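Long-range contacts in peptide ABC transporter permease (Staphylococcus hominis, PDB 6EXS), which probably transports peptides across the cell membrane as a POT family carrier, and binds a thioalcohol-conjugated peptide that is a precursor of human axillary malodour: residues G89-G94 with G126-N131; I98-I103 with M118-I123. All blocks are in the same frame, centred on the assembly; numbering follows the deposited sequence.

In the fold
Both contacts join the same two neighbouring helices, 74-106 and 110-137, which form an antiparallel hairpin. From the N terminus, helices 16-44 and 56-72 come first; the chain then passes through 89-94 and 98-103, turns after residue 106, and returns through 118-123 to 126-131. Contact 2 lies nearer the turn and closes the inner loop, with 14 residues between its segments, whereas contact 1 closes the outer loop, with 31, so that contact 2 is nested within it. Their centres are 12 Å apart, and they meet where M128 SD of contact 1 packs on I98 CD1 of contact 2. Helix 16-44 touches residues of both, tying the hairpin into the helical bundle.

Contact 1: G89-G94 with G126-N131. With OLC ((2R)-2,3-dihydroxypropyl (9Z)-octadec-9-enoate), chain M.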
loop_
_atom_site.group_PDB
_atom_site.type_symbol
_atom_site.label_atom_id
_atom_site.label_comp_id
_atom_site.label_asym_id
_atom_site.label_seq_id
_atom_site.Cartn_x
_atom_site.Cartn_y
_atom_site.Cartn_z
ATOM N N GLY A 89 -16.828 2.958 14.151
ATOM C CA GLY A 89 -16.856 1.573 14.602
ATOM C C GLY A 89 -15.861 0.710 13.859
ATOM O O GLY A 89 -15.092 -0.019 14.489
ATOM N N ALA A 90 -15.833 0.851 12.513
ATOM C CA ALA A 90 -14.942 0.158 11.578
ATOM C C ALA A 90 -13.449 0.483 11.813
ATOM O O ALA A 90 -12.619 -0.432 11.744
ATOM C CB ALA A 90 -15.341 0.471 10.142
ATOM N N THR A 91 -13.114 1.772 12.106
ATOM C CA THR A 91 -11.748 2.241 12.410
ATOM C C THR A 91 -11.273 1.580 13.728
ATOM O O THR A 91 -10.117 1.168 13.824
ATOM C CB THR A 91 -11.710 3.805 12.527
ATOM O OG1 THR A 91 -12.176 4.397 11.317
ATOM C CG2 THR A 91 -10.312 4.359 12.871
ATOM N N LEU A 92 -12.177 1.499 14.732
ATOM C CA LEU A 92 -11.913 0.944 16.060
ATOM C C LEU A 92 -11.773 -0.574 16.026
ATOM O O LEU A 92 -10.825 -1.103 16.616
ATOM C CB LEU A 92 -12.998 1.399 17.065
ATOM C CG LEU A 92 -12.903 0.950 18.546
ATOM C CD1 LEU A 92 -11.505 1.149 19.134
ATOM C CD2 LEU A 92 -13.913 1.688 19.389
ATOM N N LEU A 93 -12.704 -1.274 15.342
ATOM C CA LEU A 93 -12.624 -2.726 15.223
ATOM C C LEU A 93 -11.362 -3.097 14.454
ATOM O O LEU A 93 -10.627 -3.975 14.896
ATOM C CB LEU A 93 -13.887 -3.333 14.587
ATOM C CG LEU A 93 -13.965 -4.868 14.576
ATOM C CD1 LEU A 93 -13.787 -5.451 15.971
ATOM C CD2 LEU A 93 -15.274 -5.333 13.990
ATOM N N GLY A 94 -11.075 -2.348 13.388
ATOM C CA GLY A 94 -9.870 -2.520 12.591
ATOM C C GLY A 94 -8.614 -2.435 13.432
ATOM O O GLY A 94 -7.794 -3.350 13.407
ATOM N N GLY A 126 -8.327 -3.481 6.183
ATOM C CA GLY A 126 -9.465 -3.244 5.302
ATOM C C GLY A 126 -10.549 -2.452 5.998
ATOM O O GLY A 126 -11.233 -1.655 5.361
ATOM N N LEU A 127 -10.667 -2.623 7.330
ATOM C CA LEU A 127 -11.631 -1.919 8.177
ATOM C C LEU A 127 -11.140 -0.529 8.609
ATOM O O LEU A 127 -11.920 0.424 8.623
ATOM C CB LEU A 127 -11.978 -2.756 9.423
ATOM C CG LEU A 127 -12.935 -3.934 9.247
ATOM C CD1 LEU A 127 -12.978 -4.765 10.504
ATOM C CD2 LEU A 127 -14.349 -3.456 8.923
ATOM N N MET A 128 -9.865 -0.422 8.991
ATOM C CA MET A 128 -9.301 0.824 9.462
ATOM C C MET A 128 -8.871 1.770 8.353
ATOM O O MET A 128 -9.227 2.949 8.424
ATOM C CB MET A 128 -8.142 0.564 10.437
ATOM C CG MET A 128 -7.791 1.763 11.283
ATOM S SD MET A 128 -6.307 1.459 12.246
ATOM C CE MET A 128 -5.908 3.114 12.750
ATOM N N LYS A 129 -8.064 1.289 7.371
ATOM C CA LYS A 129 -7.465 2.120 6.308
ATOM C C LYS A 129 -8.431 3.060 5.558
ATOM O O LYS A 129 -8.184 4.268 5.620
ATOM C CB LYS A 129 -6.679 1.292 5.295
ATOM C CG LYS A 129 -5.237 1.676 5.186
ATOM C CD LYS A 129 -4.390 0.443 5.352
ATOM C CE LYS A 129 -3.064 0.651 4.702
ATOM N NZ LYS A 129 -2.114 -0.432 5.041
ATOM N N PRO A 130 -9.496 2.606 4.844
ATOM C CA PRO A 130 -10.318 3.574 4.111
ATOM C C PRO A 130 -11.184 4.463 4.998
ATOM O O PRO A 130 -11.548 5.571 4.598
ATOM C CB PRO A 130 -11.161 2.680 3.197
ATOM C CG PRO A 130 -11.292 1.410 3.939
ATOM C CD PRO A 130 -9.983 1.226 4.620
ATOM N N ASN A 131 -11.485 3.978 6.209
ATOM C CA ASN A 131 -12.400 4.606 7.147
ATOM C C ASN A 131 -11.796 5.737 7.960
ATOM O O ASN A 131 -12.497 6.734 8.165
ATOM C CB ASN A 131 -13.057 3.547 8.000
ATOM C CG ASN A 131 -13.997 2.757 7.111
ATOM O OD1 ASN A 131 -14.663 3.317 6.223
ATOM N ND2 ASN A 131 -13.992 1.447 7.225
HETATM C C24 OLC M . -20.524 -0.840 16.011
HETATM C C5 OLC M . -14.558 -5.366 20.530
HETATM C C4 OLC M . -14.225 -4.232 19.576
HETATM C C3 OLC M . -15.428 -3.389 19.186
HETATM C C2 OLC M . -15.081 -2.298 18.183
HETATM C C21 OLC M . -18.093 -1.450 16.225
HETATM C C1 OLC M . -16.245 -1.444 17.762
HETATM C C22 OLC M . -19.470 -1.545 16.841
HETATM O O19 OLC M . -16.334 -0.263 17.976
HETATM O O25 OLC M . -20.360 0.573 16.037
HETATM O O23 OLC M . -19.824 -2.923 17.004
HETATM O O20 OLC M . -17.154 -2.158 17.074
#
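A90 and T91 meet L127, M128 and N131 where two helices cross at 134° with their axes 7.0 Å apart. A90 sets its methyl toward the partner helix, beside the amide end of N131, with CB 3.4 Å from N131 ND2; alanine's single methyl fits the short distance between the axes. L127 reaches back the other way: its CB rests on A90 O and on the CA of G94, while CD1 meets L93 CG at 4.2 Å. G94 leaves its backbone bare, where a CB would collide with M128 N. T91 and M128 cross obliquely. M128 CG, anti to the backbone N (chi1 -162°), packs 3.5 Å from T91 O, and the extended thioether carries on toward V24 and E28 of helix 16-44. T91 and N131 slide past each other in opposite directions, T91 OG1 lying 3.5 Å from N131 CB; that hydroxyl bonds T87 O of its own helix. The outer flank of L92 and L93 packs against a lipid, OLC. Helix 110-137 is kinked at P130, which has no N-H, and N131, whose backbone N bonds only weakly to M128 O; N131 ND2 replaces that N-H at L127 O (2.7 Å, 152° at the hydrogen). The same nitrogen also bonds G77 O on helix 74-106. No hydrogen bond links the two segments directly; small residues and close packing join them, while the buried amide finds partners on both helices.

Contact 2: I98-I103 with M118-I123; sequences IIIGHI and MFFIII. With OLC ((2R)-2,3-dihydroxypropyl (9Z)-octadec-9-enoate), chain E.
I98 and G101 face I121 and F120 across two nearly antiparallel helices, whose axes approach to 7.3 Å at an angle of 159°, with I98 CA only 4.7 Å from I121 CA. G101 makes this closeness possible: a CB there would run into I121 CG1, whereas the bare backbone lets F120 CB settle 3.7 Å from G101 N. To one side of the glycine, I100 lays its methyl CG2 over the centre of the F120 ring, 3.7 Å from its centroid and 6° off the normal, in a CH-pi contact. The opposite face is taken by F119 CD2, so the ring lies between the I100 methyl and an atom of the preceding residue. A lipid, OLC, reaches C12 to the rim of the F120 ring and sets C8 against F119, consistent with large apolar residues on a surface that probably faces the membrane. To the other side of G101, I121 turns CG1 beside the backbone N (chi1 -68°), bringing it 3.8 Å from I98 O, and CD1 continues past the glycine carbonyl to H102. There the two side chains cross at about a right angle, with CD1 over the centre of the imidazole, 4.1 Å from its centroid. The H102 side chain also touches S31 and M35 of helix 16-44, and G101 O accepts a hydrogen bond from S117 OG. The arrangement is close packing of two adjacent antiparallel transmembrane helices at a glycine, within the helical bundle of the major facilitator fold.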
loop_
_atom_site.group_PDB
_atom_site.type_symbol
_atom_site.label_atom_id
_atom_site.label_comp_id
_atom_site.label_asym_id
_atom_site.label_seq_id
_atom_site.Cartn_x
_atom_site.Cartn_y
_atom_site.Cartn_z
ATOM N N ILE A 98 -5.918 -5.324 14.170
ATOM C CA ILE A 98 -4.522 -5.077 13.779
ATOM C C ILE A 98 -3.569 -5.398 14.962
ATOM O O ILE A 98 -2.563 -6.081 14.745
ATOM C CB ILE A 98 -4.330 -3.648 13.180
ATOM C CG1 ILE A 98 -4.918 -3.562 11.764
ATOM C CG2 ILE A 98 -2.850 -3.202 13.194
ATOM C CD1 ILE A 98 -5.244 -2.149 11.297
ATOM N N ILE A 99 -3.910 -4.945 16.208
ATOM C CA ILE A 99 -3.114 -5.230 17.425
ATOM C C ILE A 99 -3.007 -6.753 17.676
ATOM O O ILE A 99 -1.950 -7.223 18.102
ATOM C CB ILE A 99 -3.651 -4.485 18.676
ATOM C CG1 ILE A 99 -3.580 -2.986 18.458
ATOM C CG2 ILE A 99 -2.850 -4.844 19.939
ATOM C CD1 ILE A 99 -4.470 -2.149 19.324
ATOM N N ILE A 100 -4.109 -7.511 17.422
ATOM C CA ILE A 100 -4.156 -8.961 17.611
ATOM C C ILE A 100 -3.158 -9.630 16.665
ATOM O O ILE A 100 -2.389 -10.482 17.106
ATOM C CB ILE A 100 -5.606 -9.528 17.536
ATOM C CG1 ILE A 100 -6.501 -8.890 18.632
ATOM C CG2 ILE A 100 -5.621 -11.072 17.634
ATOM C CD1 ILE A 100 -8.055 -9.177 18.525
ATOM N N GLY A 101 -3.131 -9.168 15.409
ATOM C CA GLY A 101 -2.196 -9.621 14.384
ATOM C C GLY A 101 -0.747 -9.385 14.766
ATOM O O GLY A 101 0.116 -10.204 14.468
ATOM N N HIS A 102 -0.462 -8.279 15.444
ATOM C CA HIS A 102 0.889 -7.979 15.897
ATOM C C HIS A 102 1.271 -8.877 17.084
ATOM O O HIS A 102 2.433 -9.286 17.180
ATOM C CB HIS A 102 1.053 -6.485 16.227
ATOM C CG HIS A 102 1.117 -5.584 15.024
ATOM N ND1 HIS A 102 2.259 -5.491 14.250
ATOM C CD2 HIS A 102 0.197 -4.715 14.542
ATOM C CE1 HIS A 102 1.988 -4.599 13.310
ATOM N NE2 HIS A 102 0.759 -4.108 13.443
ATOM N N ILE A 103 0.291 -9.213 17.959
ATOM C CA ILE A 103 0.518 -10.100 19.104
ATOM C C ILE A 103 0.829 -11.526 18.592
ATOM O O ILE A 103 1.761 -12.149 19.100
ATOM C CB ILE A 103 -0.620 -10.019 20.174
ATOM C CG1 ILE A 103 -0.627 -8.620 20.850
ATOM C CG2 ILE A 103 -0.484 -11.113 21.246
ATOM C CD1 ILE A 103 -1.956 -8.199 21.501
ATOM N N MET A 118 -1.255 -12.378 9.562
ATOM C CA MET A 118 -1.633 -11.887 8.237
ATOM C C MET A 118 -3.138 -11.728 8.133
ATOM O O MET A 118 -3.590 -10.675 7.717
ATOM C CB MET A 118 -1.092 -12.808 7.142
ATOM C CG MET A 118 0.334 -12.476 6.738
ATOM S SD MET A 118 1.133 -13.702 5.673
ATOM C CE MET A 118 -0.088 -13.817 4.261
ATOM N N PHE A 119 -3.901 -12.736 8.607
ATOM C CA PHE A 119 -5.360 -12.775 8.633
ATOM C C PHE A 119 -5.959 -11.566 9.391
ATOM O O PHE A 119 -6.816 -10.873 8.837
ATOM C CB PHE A 119 -5.846 -14.123 9.228
ATOM C CG PHE A 119 -7.319 -14.216 9.556
ATOM C CD1 PHE A 119 -8.257 -14.455 8.559
ATOM C CD2 PHE A 119 -7.770 -14.063 10.863
ATOM C CE1 PHE A 119 -9.620 -14.539 8.864
ATOM C CE2 PHE A 119 -9.132 -14.138 11.166
ATOM C CZ PHE A 119 -10.048 -14.372 10.166
ATOM N N PHE A 120 -5.499 -11.318 10.637
ATOM C CA PHE A 120 -5.980 -10.215 11.476
ATOM C C PHE A 120 -5.571 -8.839 10.930
ATOM O O PHE A 120 -6.370 -7.900 10.987
ATOM C CB PHE A 120 -5.532 -10.402 12.939
ATOM C CG PHE A 120 -6.289 -11.460 13.712
ATOM C CD1 PHE A 120 -7.614 -11.262 14.084
ATOM C CD2 PHE A 120 -5.664 -12.633 14.109
ATOM C CE1 PHE A 120 -8.312 -12.235 14.803
ATOM C CE2 PHE A 120 -6.364 -13.611 14.823
ATOM C CZ PHE A 120 -7.682 -13.404 15.167
ATOM N N ILE A 121 -4.342 -8.720 10.373
ATOM C CA ILE A 121 -3.891 -7.447 9.809
ATOM C C ILE A 121 -4.599 -7.178 8.463
ATOM O O ILE A 121 -5.010 -6.036 8.252
ATOM C CB ILE A 121 -2.346 -7.285 9.772
ATOM C CG1 ILE A 121 -1.800 -7.175 11.229
ATOM C CG2 ILE A 121 -1.910 -6.057 8.924
ATOM C CD1 ILE A 121 -0.299 -7.540 11.439
ATOM N N ILE A 122 -4.826 -8.209 7.606
ATOM C CA ILE A 122 -5.572 -8.029 6.342
ATOM C C ILE A 122 -6.987 -7.482 6.639
ATOM O O ILE A 122 -7.377 -6.470 6.061
ATOM C CB ILE A 122 -5.598 -9.294 5.428
ATOM C CG1 ILE A 122 -4.223 -9.535 4.782
ATOM C CG2 ILE A 122 -6.694 -9.174 4.330
ATOM C CD1 ILE A 122 -3.940 -10.978 4.447
ATOM N N ILE A 123 -7.707 -8.126 7.583
ATOM C CA ILE A 123 -9.067 -7.774 7.980
ATOM C C ILE A 123 -9.118 -6.425 8.699
ATOM O O ILE A 123 -9.967 -5.595 8.359
ATOM C CB ILE A 123 -9.754 -8.923 8.783
ATOM C CG1 ILE A 123 -9.919 -10.168 7.873
ATOM C CG2 ILE A 123 -11.126 -8.449 9.355
ATOM C CD1 ILE A 123 -10.690 -11.274 8.438
HETATM C C10 OLC E . -7.522 -17.358 13.830
HETATM C C9 OLC E . -7.581 -17.363 12.506
HETATM C C11 OLC E . -6.283 -17.323 14.681
HETATM C C8 OLC E . -6.423 -17.341 11.552
HETATM C C24 OLC E . 1.048 -25.613 9.399
HETATM C C12 OLC E . -6.553 -17.221 16.181
HETATM C C7 OLC E . -6.412 -18.506 10.566
HETATM C C13 OLC E . -5.295 -17.010 17.012
HETATM C C6 OLC E . -5.064 -18.742 9.897
HETATM C C5 OLC E . -4.094 -19.604 10.700
HETATM C C4 OLC E . -4.243 -21.104 10.474
HETATM C C3 OLC E . -3.440 -21.657 9.302
HETATM C C2 OLC E . -2.035 -22.106 9.693
HETATM C C21 OLC E . 1.001 -23.460 8.051
HETATM C C1 OLC E . -1.187 -22.596 8.553
HETATM C C22 OLC E . 1.170 -24.966 8.033
HETATM O O19 OLC E . -1.493 -22.549 7.389
HETATM O O25 OLC E . 2.179 -25.335 10.220
HETATM O O23 OLC E . 0.236 -25.546 7.119
HETATM O O20 OLC E . -0.028 -23.094 9.006
#